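Local coordinates for hypothetical protein (Bacillus cereus, PDB 2O3L) that is of unknown function, a probably cytoplasmic member of the DUF1048 family that folds as a left-handed superhelix of alpha-helices, at residues Met5-Val10 / Ile42-Ile47. Numbering follows the deposited sequence.
Sequences MMMARV and IQYELI
Met6 and Tyr44 both hold CG anti to their own carbonyl carbon (chi1 -69° and -58°), and a further bend at chi2 of Met6, a selenomethionine, swings its SE toward the tyrosine ring; the extended chi3 carries CE on to the CB-CG end of Tyr44. CG of Met6 lies above one face, displaced toward the CD1 rim, 3.5 Å from Tyr44 CD1, in a CH-pi contact. Met6 SE follows, 4.4 Å from the centroid of the Tyr44 ring, oblique to the ring normal, which makes the pair a Met-aromatic contact. Met7, also a selenomethionine, is bent at chi2 and chi3, and its CE lies near the ring plane at the edge of Tyr44 while also meeting Ile47 CD1 at 3.8 Å. Ile47 enters the neighbouring helix as a knob in a hole made by Met6, Met7, Arg9 and Val10. This joins helix 2-11 to the long helix 36-56 of the all-helical superhelix, their local axes 10.5 Å apart and inclined by 36°. Inside the hole, the two branches of Ile47 have different neighbours: CG1 abuts Val10 CG2 at 3.7 Å, the two side chains crossing at about a right angle, and CD1 reaches back to the backbone O of Met6 at 3.8 Å. The other branch, Ile47 CG2, comes obliquely to the Arg9 guanidinium, 3.8 Å from Arg9 NH2. That guanidinium has Met6 SE above one face, offset toward the rim, and its NH2 forms salt bridges with Asp48 and Glu51, which would restrain the group beside Ile47. Phe21 of helix 15-31 touches both Val10 and Ile47, extending the apolar cluster to a third helix.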
loop_
_atom_site.group_PDB
_atom_site.type_symbol
_atom_site.label_atom_id
_atom_site.label_comp_id
_atom_site.label_asym_id
_atom_site.label_seq_id
_atom_site.Cartn_x
_atom_site.Cartn_y
_atom_site.Cartn_z
HETATM N N MSE A 5 13.115 2.922 5.830
HETATM C CA MSE A 5 13.338 1.517 5.545
HETATM C C MSE A 5 12.188 0.951 4.724
HETATM O O MSE A 5 12.390 0.146 3.823
HETATM C CB MSE A 5 13.477 0.799 6.879
HETATM C CG MSE A 5 13.828 -0.663 6.802
HETATM SE SE MSE A 5 12.258 -1.786 7.263
HETATM C CE MSE A 5 13.031 -2.449 9.019
HETATM N N MSE A 6 10.974 1.368 5.049
HETATM C CA MSE A 6 9.802 0.880 4.380
HETATM C C MSE A 6 9.758 1.467 2.969
HETATM O O MSE A 6 9.396 0.771 2.037
HETATM C CB MSE A 6 8.530 1.228 5.178
HETATM C CG MSE A 6 8.417 0.448 6.506
HETATM SE SE MSE A 6 7.896 -1.438 6.199
HETATM C CE MSE A 6 7.875 -2.107 8.016
HETATM N N MSE A 7 10.142 2.734 2.810
HETATM C CA MSE A 7 10.188 3.330 1.467
HETATM C C MSE A 7 11.320 2.692 0.619
HETATM O O MSE A 7 11.173 2.510 -0.579
HETATM C CB MSE A 7 10.336 4.841 1.541
HETATM C CG MSE A 7 9.169 5.539 2.213
HETATM SE SE MSE A 7 7.433 5.091 1.458
HETATM C CE MSE A 7 6.857 3.736 2.933
ATOM N N ALA A 8 12.410 2.285 1.260
ATOM C CA ALA A 8 13.482 1.581 0.557
ATOM C C ALA A 8 13.008 0.226 0.008
ATOM O O ALA A 8 13.360 -0.171 -1.111
ATOM C CB ALA A 8 14.653 1.388 1.477
ATOM N N ARG A 9 12.199 -0.479 0.791
ATOM C CA ARG A 9 11.604 -1.695 0.337
ATOM C C ARG A 9 10.691 -1.490 -0.859
ATOM O O ARG A 9 10.633 -2.345 -1.759
ATOM C CB ARG A 9 10.876 -2.363 1.484
ATOM C CG ARG A 9 11.894 -2.843 2.526
ATOM C CD ARG A 9 11.287 -3.327 3.822
ATOM N NE ARG A 9 10.136 -4.170 3.558
ATOM C CZ ARG A 9 9.466 -4.826 4.485
ATOM N NH1 ARG A 9 9.848 -4.777 5.763
ATOM N NH2 ARG A 9 8.431 -5.567 4.112
ATOM N N VAL A 10 9.977 -0.364 -0.889
ATOM C CA VAL A 10 9.115 -0.046 -2.033
ATOM C C VAL A 10 9.978 0.182 -3.269
ATOM O O VAL A 10 9.681 -0.315 -4.334
ATOM C CB VAL A 10 8.216 1.191 -1.771
ATOM C CG1 VAL A 10 7.487 1.620 -3.018
ATOM C CG2 VAL A 10 7.170 0.846 -0.697
ATOM N N ILE A 42 -1.036 0.550 7.988
ATOM C CA ILE A 42 -1.715 -0.128 6.888
ATOM C C ILE A 42 -0.808 -0.150 5.674
ATOM O O ILE A 42 -0.751 -1.133 4.950
ATOM C CB ILE A 42 -3.042 0.585 6.486
ATOM C CG1 ILE A 42 -4.049 0.553 7.613
ATOM C CG2 ILE A 42 -3.668 -0.093 5.287
ATOM C CD1 ILE A 42 -5.117 1.681 7.531
ATOM N N GLN A 43 -0.107 0.943 5.422
ATOM C CA GLN A 43 0.845 0.959 4.313
ATOM C C GLN A 43 2.000 -0.050 4.512
ATOM O O GLN A 43 2.490 -0.656 3.547
ATOM C CB GLN A 43 1.411 2.354 4.118
ATOM C CG GLN A 43 0.361 3.301 3.642
ATOM C CD GLN A 43 0.838 4.731 3.625
ATOM O OE1 GLN A 43 2.022 5.008 3.820
ATOM N NE2 GLN A 43 -0.089 5.648 3.387
ATOM N N TYR A 44 2.423 -0.236 5.755
ATOM C CA TYR A 44 3.476 -1.221 6.011
ATOM C C TYR A 44 2.955 -2.649 5.737
ATOM O O TYR A 44 3.677 -3.475 5.143
ATOM C CB TYR A 44 4.071 -1.088 7.405
ATOM C CG TYR A 44 4.673 0.306 7.716
ATOM C CD1 TYR A 44 4.988 1.219 6.683
ATOM C CD2 TYR A 44 4.961 0.681 9.012
ATOM C CE1 TYR A 44 5.530 2.474 6.980
ATOM C CE2 TYR A 44 5.493 1.936 9.319
ATOM C CZ TYR A 44 5.777 2.830 8.297
ATOM O OH TYR A 44 6.305 4.075 8.592
ATOM N N GLU A 45 1.714 -2.919 6.143
ATOM C CA GLU A 45 1.114 -4.200 5.836
ATOM C C GLU A 45 1.041 -4.374 4.332
ATOM O O GLU A 45 1.295 -5.463 3.803
ATOM C CB GLU A 45 -0.263 -4.365 6.478
ATOM C CG GLU A 45 -0.233 -4.439 7.981
ATOM C CD GLU A 45 0.378 -5.723 8.548
ATOM O OE1 GLU A 45 0.829 -6.616 7.778
ATOM O OE2 GLU A 45 0.364 -5.837 9.781
ATOM N N LEU A 46 0.705 -3.301 3.643
ATOM C CA LEU A 46 0.585 -3.369 2.209
ATOM C C LEU A 46 1.942 -3.647 1.532
ATOM O O LEU A 46 1.992 -4.375 0.518
ATOM C CB LEU A 46 -0.046 -2.115 1.643
ATOM C CG LEU A 46 -0.282 -2.115 0.119
ATOM C CD1 LEU A 46 -1.443 -3.047 -0.213
ATOM C CD2 LEU A 46 -0.591 -0.699 -0.325
ATOM N N ILE A 47 3.027 -3.118 2.098
ATOM C CA ILE A 47 4.360 -3.370 1.550
ATOM C C ILE A 47 4.748 -4.839 1.777
ATOM O O ILE A 47 5.383 -5.449 0.927
ATOM C CB ILE A 47 5.403 -2.434 2.207
ATOM C CG1 ILE A 47 5.131 -0.989 1.744
ATOM C CG2 ILE A 47 6.833 -2.863 1.908
ATOM C CD1 ILE A 47 5.752 0.076 2.622
#